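Local coordinates for ESAT-6/WXG100 secretion system protein (Streptococcus gallolyticus, PDB 7JQE), which is a membrane-anchored subunit of the type VIIb secretion system, whose extracellular region, seen here as a dimer, probably supports toxin export across the cell envelope, at residues E266-I271 / S360-S365; G369-T374 / Y388-T393; T330-S335 / D376-D381; V273-T278 / K349-A354; L258-A263 / D394-V399. All blocks are in the same frame, centred on the assembly; numbering follows the deposited sequence.

Interaction 1: residues E266-I271 / S360-S365. With EDO (1,2-ethanediol), chain K.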
# COMPACT_ATOMS: atom_id res chain seq x y z
N GLU A 266 25.64 -33.28 32.61
CA GLU A 266 25.82 -34.71 32.81
C GLU A 266 24.90 -35.21 33.92
O GLU A 266 24.86 -34.63 35.01
CB GLU A 266 27.27 -35.03 33.14
CG GLU A 266 27.79 -36.29 32.48
CD GLU A 266 27.88 -36.16 30.97
OE1 GLU A 266 28.06 -35.03 30.49
OE2 GLU A 266 27.78 -37.19 30.27
N GLN A 267 24.17 -36.29 33.64
CA GLN A 267 23.19 -36.80 34.60
C GLN A 267 23.83 -37.59 35.73
O GLN A 267 23.31 -37.59 36.85
CB GLN A 267 22.16 -37.66 33.87
CG GLN A 267 21.03 -38.18 34.75
CD GLN A 267 20.00 -38.95 33.95
OE1 GLN A 267 20.14 -39.11 32.74
NE2 GLN A 267 18.97 -39.43 34.63
N SER A 268 24.96 -38.25 35.47
CA SER A 268 25.70 -38.99 36.48
C SER A 268 27.05 -38.34 36.72
O SER A 268 27.62 -37.70 35.83
CB SER A 268 25.91 -40.45 36.08
OG SER A 268 24.69 -41.18 36.14
N ASN A 269 27.56 -38.50 37.93
CA ASN A 269 28.90 -38.03 38.26
C ASN A 269 29.41 -38.83 39.45
O ASN A 269 28.66 -39.57 40.10
CB ASN A 269 28.90 -36.52 38.55
CG ASN A 269 30.31 -35.95 38.67
OD1 ASN A 269 31.28 -36.56 38.21
ND2 ASN A 269 30.42 -34.79 39.30
N VAL A 270 30.71 -38.69 39.71
CA VAL A 270 31.38 -39.45 40.76
C VAL A 270 32.29 -38.50 41.53
O VAL A 270 32.80 -37.51 40.99
CB VAL A 270 32.18 -40.63 40.18
CG1 VAL A 270 31.23 -41.68 39.62
CG2 VAL A 270 33.13 -40.15 39.09
N ILE A 271 32.49 -38.81 42.81
CA ILE A 271 33.34 -38.02 43.69
C ILE A 271 34.14 -38.96 44.57
O ILE A 271 33.83 -40.14 44.70
CB ILE A 271 32.52 -37.04 44.56
CG1 ILE A 271 31.54 -37.82 45.43
CG2 ILE A 271 31.79 -36.04 43.68
CD1 ILE A 271 30.31 -37.04 45.79
N SER A 360 28.94 -42.52 43.50
CA SER A 360 28.22 -42.22 42.27
C SER A 360 26.85 -41.66 42.62
O SER A 360 26.12 -42.25 43.42
CB SER A 360 28.07 -43.48 41.42
OG SER A 360 26.93 -43.39 40.56
N TYR A 361 26.51 -40.52 42.03
CA TYR A 361 25.18 -39.95 42.17
C TYR A 361 24.58 -39.72 40.80
O TYR A 361 25.28 -39.43 39.83
CB TYR A 361 25.19 -38.65 42.99
CG TYR A 361 25.98 -37.50 42.40
CD1 TYR A 361 25.43 -36.70 41.39
CD2 TYR A 361 27.24 -37.18 42.87
CE1 TYR A 361 26.15 -35.64 40.85
CE2 TYR A 361 27.96 -36.12 42.35
CZ TYR A 361 27.41 -35.35 41.34
OH TYR A 361 28.13 -34.30 40.82
N THR A 362 23.26 -39.87 40.72
CA THR A 362 22.53 -39.81 39.46
C THR A 362 21.22 -39.07 39.71
O THR A 362 20.37 -39.55 40.45
CB THR A 362 22.27 -41.21 38.91
OG1 THR A 362 23.51 -41.88 38.68
CG2 THR A 362 21.49 -41.13 37.60
N PHE A 363 21.08 -37.90 39.10
CA PHE A 363 19.80 -37.19 39.17
C PHE A 363 18.69 -38.07 38.60
O PHE A 363 18.93 -38.96 37.79
CB PHE A 363 19.88 -35.86 38.41
CG PHE A 363 20.82 -34.87 39.03
CD1 PHE A 363 22.12 -34.72 38.55
CD2 PHE A 363 20.42 -34.09 40.10
CE1 PHE A 363 22.99 -33.81 39.13
CE2 PHE A 363 21.29 -33.18 40.69
CZ PHE A 363 22.58 -33.04 40.20
N ASP A 364 17.46 -37.81 39.05
CA ASP A 364 16.35 -38.66 38.64
C ASP A 364 15.97 -38.44 37.18
O ASP A 364 15.45 -39.35 36.53
CB ASP A 364 15.14 -38.44 39.56
CG ASP A 364 14.64 -37.01 39.54
OD1 ASP A 364 15.17 -36.19 38.76
OD2 ASP A 364 13.71 -36.70 40.32
N SER A 365 16.21 -37.24 36.65
CA SER A 365 15.89 -36.96 35.25
C SER A 365 16.73 -35.78 34.77
O SER A 365 17.36 -35.08 35.56
CB SER A 365 14.39 -36.66 35.07
OG SER A 365 14.09 -35.33 35.44
C1 EDO K . 13.11 -32.71 40.00
O1 EDO K . 14.03 -33.54 40.71
C2 EDO K . 11.90 -33.52 39.57
O2 EDO K . 12.30 -34.55 38.66
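Asn-269 ND2 donates to Tyr-361 OH over 2.8 Å. The hydroxyl lies a little out of the amide plane. This pair joins edge strand 268-275 to strand 355-363 in the three-stranded antiparallel sheet of a two-sheet beta sandwich. The two side chains lie side by side and point the same way, with the amide and ring planes 75° apart. Tyr-361 CG sits between its own backbone N and carbonyl carbon (chi1 63°). Asn-269 CB packs 3.4 Å from Tyr-361 CZ. Asn-269 O lies over one face of the ring, toward its rim. Ile-271 CG2 comes to the ring edge at CE2. Tyr-388 of the other sheet stacks on this ring.

Asn-269 and Tyr-361 are also a hydrogen-bonded backbone pair. Asn-269 N reaches Tyr-361 O at 3.1 Å, and Tyr-361 N reaches Asn-269 O at 3.0 Å. The other sheet face carries Ser-268 and Thr-362, whose OG and OG1 hydroxyls bond at 2.9 Å. Val-270 CG1 packs against Ser-360 on that face.

At the end of its strand, Phe-363 N donates to Gln-267 O of the loop just before strand 268-275. The Gln-267 side chain is extended. Its NE2 returns a nearly straight bond (175°) of 3.2 Å to Phe-363 O, approaching from above the carbonyl plane.

Interaction 2: residues G369-T374 / Y388-T393. With EDO (1,2-ethanediol), chain I.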
# COMPACT_ATOMS: atom_id res chain seq x y z
N GLY A 369 14.52 -27.54 33.93
CA GLY A 369 14.44 -27.03 35.29
C GLY A 369 15.68 -27.38 36.10
O GLY A 369 16.64 -27.96 35.61
N THR A 370 15.62 -27.00 37.37
CA THR A 370 16.73 -27.22 38.30
C THR A 370 16.54 -28.54 39.03
O THR A 370 15.45 -28.83 39.52
CB THR A 370 16.84 -26.08 39.31
OG1 THR A 370 17.10 -24.85 38.63
CG2 THR A 370 17.96 -26.34 40.29
N HIS A 371 17.60 -29.34 39.09
CA HIS A 371 17.60 -30.61 39.79
C HIS A 371 18.63 -30.57 40.91
O HIS A 371 19.75 -30.09 40.71
CB HIS A 371 17.89 -31.77 38.84
CG HIS A 371 16.88 -31.92 37.75
ND1 HIS A 371 15.80 -32.77 37.85
CD2 HIS A 371 16.77 -31.32 36.54
CE1 HIS A 371 15.08 -32.70 36.75
NE2 HIS A 371 15.64 -31.82 35.94
N THR A 372 18.24 -31.06 42.09
CA THR A 372 19.10 -31.04 43.26
C THR A 372 19.06 -32.38 43.97
O THR A 372 17.98 -32.91 44.25
CB THR A 372 18.68 -29.93 44.24
OG1 THR A 372 19.07 -28.65 43.72
CG2 THR A 372 19.35 -30.14 45.59
N ILE A 373 20.24 -32.93 44.25
CA ILE A 373 20.39 -34.12 45.07
C ILE A 373 20.89 -33.69 46.44
O ILE A 373 21.81 -32.87 46.54
CB ILE A 373 21.37 -35.12 44.43
CG1 ILE A 373 20.77 -35.75 43.17
CG2 ILE A 373 21.76 -36.20 45.43
CD1 ILE A 373 21.69 -36.75 42.51
N THR A 374 20.29 -34.24 47.50
CA THR A 374 20.75 -34.03 48.86
C THR A 374 20.89 -35.37 49.57
O THR A 374 20.05 -36.25 49.41
CB THR A 374 19.81 -33.13 49.67
OG1 THR A 374 18.53 -33.77 49.82
CG2 THR A 374 19.62 -31.78 49.00
N TYR A 388 24.10 -31.51 45.39
CA TYR A 388 24.57 -31.23 44.04
C TYR A 388 23.38 -30.79 43.20
O TYR A 388 22.26 -31.25 43.41
CB TYR A 388 25.25 -32.45 43.41
CG TYR A 388 26.30 -33.05 44.30
CD1 TYR A 388 27.57 -32.49 44.38
CD2 TYR A 388 26.03 -34.17 45.08
CE1 TYR A 388 28.54 -33.03 45.20
CE2 TYR A 388 26.99 -34.72 45.90
CZ TYR A 388 28.24 -34.14 45.96
OH TYR A 388 29.21 -34.67 46.77
N THR A 389 23.64 -29.88 42.26
CA THR A 389 22.57 -29.29 41.47
C THR A 389 23.00 -29.19 40.01
O THR A 389 24.17 -28.98 39.71
CB THR A 389 22.20 -27.89 41.98
OG1 THR A 389 21.76 -27.98 43.34
CG2 THR A 389 21.09 -27.29 41.13
N ILE A 390 22.02 -29.36 39.12
CA ILE A 390 22.21 -29.09 37.70
C ILE A 390 21.00 -28.33 37.18
O ILE A 390 19.89 -28.42 37.72
CB ILE A 390 22.44 -30.38 36.88
CG1 ILE A 390 21.28 -31.36 37.08
CG2 ILE A 390 23.77 -31.02 37.25
CD1 ILE A 390 21.20 -32.42 36.00
N TYR A 391 21.22 -27.57 36.11
CA TYR A 391 20.21 -26.68 35.55
C TYR A 391 20.01 -27.07 34.09
O TYR A 391 20.93 -26.92 33.28
CB TYR A 391 20.65 -25.23 35.69
CG TYR A 391 22.09 -25.02 35.29
CD1 TYR A 391 22.44 -24.64 34.00
CD2 TYR A 391 23.12 -25.23 36.21
CE1 TYR A 391 23.76 -24.45 33.63
CE2 TYR A 391 24.45 -25.05 35.85
CZ TYR A 391 24.77 -24.66 34.56
OH TYR A 391 26.08 -24.48 34.20
N VAL A 392 18.83 -27.59 33.76
CA VAL A 392 18.48 -27.88 32.38
C VAL A 392 17.67 -26.70 31.87
O VAL A 392 16.51 -26.52 32.25
CB VAL A 392 17.69 -29.19 32.25
CG1 VAL A 392 17.46 -29.52 30.78
CG2 VAL A 392 18.41 -30.32 32.95
N THR A 393 18.29 -25.87 31.03
CA THR A 393 17.63 -24.68 30.51
C THR A 393 16.92 -24.98 29.20
O THR A 393 17.29 -25.91 28.46
CB THR A 393 18.63 -23.54 30.32
OG1 THR A 393 19.48 -23.84 29.21
CG2 THR A 393 19.48 -23.37 31.57
C1 EDO I . 27.37 -28.78 41.83
O1 EDO I . 26.58 -28.85 43.03
C2 EDO I . 27.11 -30.02 40.98
O2 EDO I . 27.61 -29.79 39.65
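Tyr-388, His-371 and Val-392 lose the most surface where 369-374 meets 388-393. Tyr-388 contributes mainly through its backbone. Its O accepts from Ile-373 N at 2.8 Å, and its N donates to Ile-373 O. Its side chain leaves the strand on the face that carries His-371 and Ile-373. Tyr-388 also packs on Thr-387 of the second subunit.

His-371 N meets Ile-390 O at 2.8 Å in an almost straight bond (175°). Ile-390 N donates back to His-371 O. His-371 CB packs on Ile-390 CG1 at 3.8 Å. Its CG is anti to the carbonyl carbon (chi1 -62°), and the imidazole CD2 approaches Val-392 CG2 at 4.1 Å. The far nitrogen, NE2, bonds to Ser-367 O.

The two segments are the arms of an antiparallel beta hairpin, 369-379 with 382-392. Its strands lie next to each other in the four-stranded sheet. On the face opposite His-371, Thr-372 OG1 and Thr-389 OG1 share a hydrogen bond of 2.8 Å. Thr-370 CG2 and Thr-389 CG2 come to 3.4 Å where the two side chains cross at a slant.

Val-392 pairs with Gly-369. Gly-369 N donates to Val-392 O at 2.8 Å, and Val-392 N donates back to Gly-369 O. The positive phi of Gly-369 (121°) would press a CB against the preceding carbonyl oxygen, so the backbone here calls for glycine.

Interaction 3: residues T330-S335 / D376-D381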
# COMPACT_ATOMS: atom_id res chain seq x y z
N THR A 330 28.40 -44.49 55.75
CA THR A 330 27.11 -44.75 55.12
C THR A 330 26.62 -43.52 54.37
O THR A 330 27.14 -42.41 54.53
CB THR A 330 26.06 -45.17 56.14
OG1 THR A 330 25.75 -44.06 56.99
CG2 THR A 330 26.56 -46.33 56.99
N ILE A 331 25.59 -43.73 53.56
CA ILE A 331 24.89 -42.69 52.82
C ILE A 331 23.43 -42.75 53.21
O ILE A 331 22.76 -43.77 52.97
CB ILE A 331 25.06 -42.87 51.30
CG1 ILE A 331 26.53 -42.74 50.89
CG2 ILE A 331 24.18 -41.89 50.54
CD1 ILE A 331 26.87 -43.49 49.63
N SER A 332 22.91 -41.68 53.81
CA SER A 332 21.56 -41.68 54.33
C SER A 332 20.78 -40.46 53.85
O SER A 332 21.36 -39.44 53.44
CB SER A 332 21.55 -41.71 55.87
OG SER A 332 22.07 -40.50 56.41
N ASN A 333 19.45 -40.58 53.90
CA ASN A 333 18.54 -39.47 53.63
C ASN A 333 18.77 -38.86 52.25
O ASN A 333 18.89 -37.65 52.09
CB ASN A 333 18.64 -38.40 54.73
CG ASN A 333 18.29 -38.94 56.11
OD1 ASN A 333 17.40 -39.78 56.25
ND2 ASN A 333 19.00 -38.47 57.13
N VAL A 334 18.80 -39.72 51.24
CA VAL A 334 18.99 -39.30 49.85
C VAL A 334 17.65 -38.88 49.26
O VAL A 334 16.62 -39.49 49.55
CB VAL A 334 19.64 -40.41 49.01
CG1 VAL A 334 19.73 -39.99 47.56
CG2 VAL A 334 21.01 -40.76 49.55
N SER A 335 17.68 -37.85 48.43
CA SER A 335 16.54 -37.44 47.63
C SER A 335 17.05 -36.77 46.36
O SER A 335 18.16 -36.23 46.34
CB SER A 335 15.60 -36.49 48.38
OG SER A 335 16.12 -35.18 48.37
N ASP A 376 23.09 -37.30 53.30
CA ASP A 376 23.97 -37.21 54.45
C ASP A 376 25.08 -38.24 54.30
O ASP A 376 24.80 -39.42 54.05
CB ASP A 376 23.20 -37.45 55.76
CG ASP A 376 22.49 -36.20 56.26
OD1 ASP A 376 22.91 -35.09 55.88
OD2 ASP A 376 21.51 -36.34 57.02
N LEU A 377 26.33 -37.80 54.42
CA LEU A 377 27.47 -38.70 54.48
C LEU A 377 27.86 -38.90 55.93
O LEU A 377 28.28 -37.96 56.61
CB LEU A 377 28.66 -38.15 53.68
CG LEU A 377 29.94 -38.98 53.75
CD1 LEU A 377 29.75 -40.34 53.09
CD2 LEU A 377 31.13 -38.25 53.13
N ASN A 378 27.71 -40.13 56.42
CA ASN A 378 27.99 -40.47 57.81
C ASN A 378 29.32 -41.20 57.90
O ASN A 378 29.48 -42.28 57.32
CB ASN A 378 26.86 -41.32 58.40
CG ASN A 378 25.50 -40.67 58.27
OD1 ASN A 378 25.15 -39.77 59.03
ND2 ASN A 378 24.72 -41.12 57.29
N ILE A 379 30.27 -40.61 58.62
CA ILE A 379 31.54 -41.25 58.95
C ILE A 379 31.59 -41.32 60.47
O ILE A 379 31.87 -40.32 61.13
CB ILE A 379 32.75 -40.49 58.39
CG1 ILE A 379 32.61 -40.29 56.88
CG2 ILE A 379 34.04 -41.22 58.75
CD1 ILE A 379 33.71 -39.44 56.28
N GLY A 380 31.31 -42.50 61.02
CA GLY A 380 31.20 -42.60 62.47
C GLY A 380 30.06 -41.73 62.97
O GLY A 380 28.96 -41.71 62.40
N ASP A 381 30.32 -40.99 64.05
CA ASP A 381 29.34 -40.06 64.60
C ASP A 381 29.29 -38.74 63.83
O ASP A 381 28.51 -37.85 64.22
CB ASP A 381 29.64 -39.78 66.07
CG ASP A 381 29.25 -40.94 66.97
OD1 ASP A 381 28.26 -41.64 66.66
OD2 ASP A 381 29.94 -41.16 68.00
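Thr-330 pairs with Asn-378, and Ser-332 with Asp-376, as antiparallel hydrogen-bonded pairs. The short strands 330-332 and 376-379 run 148° apart and approach to 4.9 Å. Ile-331 and Leu-377 form the non-hydrogen-bonded pair between them. Four backbone bonds join the strands. The shortest runs from Asp-376 N to Ser-332 O at 2.8 Å.

The amide of Asn-378 links two hydroxyls on the neighbouring strand. Its CG is anti to the carbonyl carbon (chi1 -55°), and its ND2 reaches both groups. ND2 donates to Ser-332 OG at 2.9 Å, with the acceptor in the amide plane. It also donates to Thr-330 OG1 at 3.1 Å. That bond is more bent (135°), and the acceptor is tilted from the plane. Both ND2 hydrogens are therefore likely used, which would fix the rotation of the amide. Ser-332 OG also packs 3.3 Å from Asp-376 CB.

At Asn-333 the chain turns a corner with positive phi. Its ND2 reaches back to Asp-376 OD2 at 3.3 Å. The bond is nearly straight but long, and it meets the carboxylate oxygen on the anti side. Asp-376 has a second partner, since OD1 forms a salt bridge with Arg-383.

The opposite face is apolar. Leu-377 CD1 packs 3.6 Å from Thr-330 O, and Ile-331 touches Val-339 and Phe-341 of the strand 337-341. Leu-377 also packs on Ile-384 of the second subunit. One polar face and one apolar face, the latter turned to a second sheet, are characteristic of a strand pair in a beta sandwich.

Interaction 4: residues V273-T278 / K349-A354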
# COMPACT_ATOMS: atom_id res chain seq x y z
N VAL A 273 36.13 -39.22 48.40
CA VAL A 273 36.32 -38.69 49.75
C VAL A 273 37.39 -39.51 50.45
O VAL A 273 37.57 -40.69 50.17
CB VAL A 273 35.00 -38.69 50.55
CG1 VAL A 273 34.41 -40.10 50.58
CG2 VAL A 273 35.22 -38.17 51.96
N ASP A 274 38.10 -38.86 51.37
CA ASP A 274 39.16 -39.50 52.15
C ASP A 274 38.62 -39.80 53.55
O ASP A 274 38.46 -38.89 54.37
CB ASP A 274 40.41 -38.63 52.22
CG ASP A 274 40.97 -38.30 50.85
OD1 ASP A 274 41.31 -37.12 50.60
OD2 ASP A 274 41.07 -39.22 50.00
N VAL A 275 38.34 -41.07 53.82
CA VAL A 275 37.83 -41.49 55.11
C VAL A 275 38.97 -42.10 55.91
O VAL A 275 39.99 -42.54 55.38
CB VAL A 275 36.65 -42.49 54.97
CG1 VAL A 275 35.49 -41.84 54.24
CG2 VAL A 275 37.11 -43.75 54.26
N ALA A 276 38.79 -42.13 57.24
CA ALA A 276 39.77 -42.68 58.15
C ALA A 276 39.06 -43.17 59.40
O ALA A 276 38.11 -42.52 59.86
CB ALA A 276 40.84 -41.65 58.53
N PRO A 277 39.48 -44.30 59.97
CA PRO A 277 38.83 -44.80 61.18
C PRO A 277 39.06 -43.87 62.37
O PRO A 277 39.95 -43.02 62.36
CB PRO A 277 39.50 -46.16 61.41
CG PRO A 277 40.83 -46.04 60.74
CD PRO A 277 40.59 -45.16 59.54
N THR A 278 38.22 -44.04 63.39
CA THR A 278 38.36 -43.30 64.64
C THR A 278 39.19 -44.14 65.60
O THR A 278 38.75 -45.21 66.05
CB THR A 278 37.00 -42.96 65.24
OG1 THR A 278 36.51 -44.07 66.00
CG2 THR A 278 35.99 -42.64 64.14
N LYS A 349 29.45 -48.86 54.36
CA LYS A 349 30.77 -49.46 54.34
C LYS A 349 31.38 -49.39 55.74
O LYS A 349 31.06 -48.49 56.53
CB LYS A 349 31.70 -48.75 53.34
CG LYS A 349 31.89 -49.50 52.04
CD LYS A 349 32.78 -48.72 51.09
CE LYS A 349 33.09 -49.51 49.83
NZ LYS A 349 31.85 -49.99 49.17
N THR A 350 32.25 -50.35 56.04
CA THR A 350 33.02 -50.37 57.27
C THR A 350 34.50 -50.46 56.92
O THR A 350 34.90 -51.34 56.15
CB THR A 350 32.62 -51.55 58.17
OG1 THR A 350 33.26 -51.41 59.44
CG2 THR A 350 33.03 -52.87 57.55
N ILE A 351 35.30 -49.55 57.47
CA ILE A 351 36.72 -49.49 57.18
C ILE A 351 37.51 -49.67 58.48
O ILE A 351 36.96 -49.60 59.58
CB ILE A 351 37.12 -48.17 56.49
CG1 ILE A 351 36.87 -47.00 57.43
CG2 ILE A 351 36.33 -47.99 55.20
CD1 ILE A 351 37.26 -45.66 56.85
N SER A 352 38.81 -49.92 58.32
CA SER A 352 39.72 -49.95 59.46
C SER A 352 41.06 -49.28 59.15
O SER A 352 42.04 -49.52 59.86
CB SER A 352 39.98 -51.39 59.94
OG SER A 352 38.81 -51.96 60.50
N LYS A 353 41.11 -48.45 58.11
CA LYS A 353 42.35 -47.77 57.74
C LYS A 353 42.02 -46.60 56.83
O LYS A 353 40.98 -46.58 56.16
CB LYS A 353 43.31 -48.74 57.04
CG LYS A 353 44.62 -48.10 56.62
CD LYS A 353 45.25 -47.35 57.78
CE LYS A 353 46.47 -46.56 57.32
NZ LYS A 353 47.03 -45.73 58.42
N ALA A 354 42.91 -45.60 56.82
CA ALA A 354 42.75 -44.46 55.94
C ALA A 354 42.59 -44.93 54.50
O ALA A 354 43.26 -45.86 54.05
CB ALA A 354 43.96 -43.52 56.05
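This is an apolar contact at the far end of the beta region, where Val-275, Ala-276 and Pro-277 meet Ile-351 and the turn after it. Strand 268-275 ends at Val-275 on one side. On the other, the chain leaves strand 348-351 and heads for strand 355-363.

Val-275 and Ile-351 cross obliquely, methyl to methyl. Val-275 CG2 lies 3.2 Å from Ile-351 CD1. That is short for two methyls, so the exact spacing is doubtful. Ile-351 CG1 stands in the crowded position between its backbone N and carbonyl carbon (chi1 64°). With chi2 extended (179°), CD1 reaches Val-275 CB at 3.7 Å and Pro-277 CD at 4.3 Å.

Val-275 belongs to the three-stranded sheet and Ile-351 to the four-stranded one. The pair therefore bridges the two layers of a beta sandwich at its end. Val-275 and Lys-349 both touch Leu-357 of strand 355-363, and Ile-379 packs on Val-275 from the hairpin strand 369-379.

The ring of Pro-277 lies against the backbone of the turn. Its CG is 3.6 Å from Ser-352 C, and its CD is 3.4 Å from Lys-353 C. Ala-354 comes close to Ala-276, with their CA atoms 4.1 Å apart and their CB atoms also in apolar contact.

The second subunit lies close by. Asp-274 OD1 forms a salt bridge with Arg-383 of that subunit, and Ala-276 packs on its Asp-381. The one polar touch between the segments is a CA-H...O contact, from Ala-354 CA to Val-275 O at 3.4 Å.

Interaction 5: residues L258-A263 / D394-V399. With EDO (1,2-ethanediol), chain C; EDO (1,2-ethanediol), chain V.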
# COMPACT_ATOMS: atom_id res chain seq x y z
N LEU A 258 16.71 -21.73 14.66
CA LEU A 258 16.06 -22.99 14.30
C LEU A 258 16.90 -24.20 14.70
O LEU A 258 16.37 -25.32 14.73
CB LEU A 258 15.77 -23.03 12.79
CG LEU A 258 14.77 -22.01 12.24
CD1 LEU A 258 14.66 -22.11 10.72
CD2 LEU A 258 13.40 -22.17 12.89
N THR A 259 18.18 -24.00 15.02
CA THR A 259 19.05 -25.10 15.43
C THR A 259 19.77 -24.79 16.74
O THR A 259 20.80 -25.41 17.04
CB THR A 259 20.07 -25.41 14.34
OG1 THR A 259 21.01 -24.33 14.23
CG2 THR A 259 19.38 -25.62 13.01
N ALA A 260 19.27 -23.84 17.52
CA ALA A 260 19.90 -23.50 18.79
C ALA A 260 19.59 -24.56 19.83
O ALA A 260 18.43 -24.94 20.02
CB ALA A 260 19.44 -22.12 19.27
N GLU A 261 20.63 -25.05 20.51
CA GLU A 261 20.49 -26.09 21.52
C GLU A 261 21.03 -25.59 22.85
O GLU A 261 22.08 -24.93 22.91
CB GLU A 261 21.22 -27.38 21.12
CG GLU A 261 20.55 -28.16 20.00
CD GLU A 261 19.17 -28.66 20.38
OE1 GLU A 261 18.94 -28.93 21.58
OE2 GLU A 261 18.31 -28.78 19.48
N ASP A 262 20.31 -25.90 23.92
CA ASP A 262 20.79 -25.59 25.26
C ASP A 262 21.89 -26.57 25.65
O ASP A 262 21.99 -27.68 25.11
CB ASP A 262 19.64 -25.67 26.27
CG ASP A 262 18.53 -24.68 25.96
OD1 ASP A 262 18.71 -23.48 26.26
OD2 ASP A 262 17.49 -25.10 25.40
N ALA A 263 22.74 -26.15 26.58
CA ALA A 263 23.71 -27.07 27.16
C ALA A 263 22.99 -28.28 27.74
O ALA A 263 21.84 -28.19 28.17
CB ALA A 263 24.54 -26.38 28.24
N ASP A 394 15.89 -24.19 28.91
CA ASP A 394 15.04 -24.37 27.74
C ASP A 394 14.96 -23.10 26.90
O ASP A 394 14.00 -22.92 26.14
CB ASP A 394 13.64 -24.80 28.17
CG ASP A 394 12.92 -25.59 27.11
OD1 ASP A 394 13.48 -25.76 26.01
OD2 ASP A 394 11.79 -26.06 27.39
N THR A 395 15.94 -22.21 27.03
CA THR A 395 15.85 -20.86 26.49
C THR A 395 16.85 -20.59 25.38
O THR A 395 17.10 -19.42 25.04
CB THR A 395 16.03 -19.85 27.62
OG1 THR A 395 17.33 -20.03 28.21
CG2 THR A 395 14.96 -20.03 28.68
N ALA A 396 17.45 -21.64 24.80
CA ALA A 396 18.45 -21.43 23.76
C ALA A 396 17.83 -20.81 22.51
O ALA A 396 18.37 -19.84 21.95
CB ALA A 396 19.13 -22.75 23.41
N ASP A 397 16.70 -21.35 22.06
CA ASP A 397 16.06 -20.82 20.86
C ASP A 397 15.49 -19.43 21.13
O ASP A 397 15.64 -18.52 20.30
CB ASP A 397 14.98 -21.79 20.38
CG ASP A 397 14.05 -22.24 21.50
OD1 ASP A 397 14.20 -21.75 22.63
OD2 ASP A 397 13.18 -23.10 21.23
N ASP A 398 14.85 -19.23 22.28
CA ASP A 398 14.36 -17.91 22.66
C ASP A 398 15.48 -16.87 22.60
O ASP A 398 15.31 -15.81 22.00
CB ASP A 398 13.74 -17.97 24.06
CG ASP A 398 12.35 -18.59 24.07
OD1 ASP A 398 12.17 -19.70 23.52
OD2 ASP A 398 11.43 -17.97 24.63
N VAL A 399 16.62 -17.18 23.21
CA VAL A 399 17.72 -16.22 23.26
C VAL A 399 18.27 -15.94 21.87
O VAL A 399 18.64 -14.80 21.54
CB VAL A 399 18.83 -16.72 24.21
CG1 VAL A 399 20.17 -16.09 23.87
CG2 VAL A 399 18.46 -16.42 25.66
C1 EDO C . 11.36 -23.61 23.95
O1 EDO C . 12.32 -22.58 24.20
C2 EDO C . 9.95 -23.08 24.21
O2 EDO C . 9.70 -21.92 23.41
C1 EDO V . 15.69 -26.78 18.75
O1 EDO V . 15.49 -25.42 18.35
C2 EDO V . 14.56 -27.22 19.68
O2 EDO V . 14.56 -26.42 20.87
O HOH W 1 16.25 -24.00 23.19
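Asp-262 and Ala-260 meet the first turn of helix 396-427, joining the loop before strand 268-275 to the helix N-terminus. Thr-395 holds the N-cap position, but its side chain makes no capping bond.

The polar contacts come from the Asp-262 carboxylate. OD1 accepts a weak, bent bond (121°) from Thr-395 N at 3.1 Å. OD1 also lies 2.7 Å from Ala-396 N. The hydroxyl of Thr-393 is its strongest partner. A negative group here would probably be favoured by the helix dipole. A water adds a second link, donating to Asp-262 OD2 at 2.8 Å and accepting from Asp-397 N at 2.9 Å. Ethanediol molecules, probably from the crystallisation liquor, lie beside Asp-397 and Ala-260.

One like-charged pair lies close. Asp-262 OD2 is 4.1 Å from Asp-394 OD1, which may disfavour full ionisation of both.

The van der Waals contacts centre on the methyl of Ala-396. Asp-262 OD1 comes tightly to Ala-396 CB, at 3.0 Å. Glu-261 C lies 3.5 Å from Ala-396 CB. The apolar pair is Ala-260 CB with Ala-396 CB, 4.2 Å apart.

How the interactions relate
Interactions 1 to 4 lie in the beta region, inside the loop closed by interaction 5, where the chain returns to a helix. Interaction 4 is nested inside interaction 1, which closes before interaction 2 opens. The segments of interaction 3 alternate with those of interactions 1, 2 and 4. Interaction 1 is in the three-stranded sheet; interactions 2 and 3 are in the four-stranded sheet and share strand 369-379. The centres of interactions 1 and 2 are about 10 Å apart, and their side chains pack between the sheets. Interaction 4 joins the sheets at the far end, its centre about 46 Å from that of interaction 5. Interactions 2 to 5 touch the second subunit, so the dimer contact runs along this elongated region.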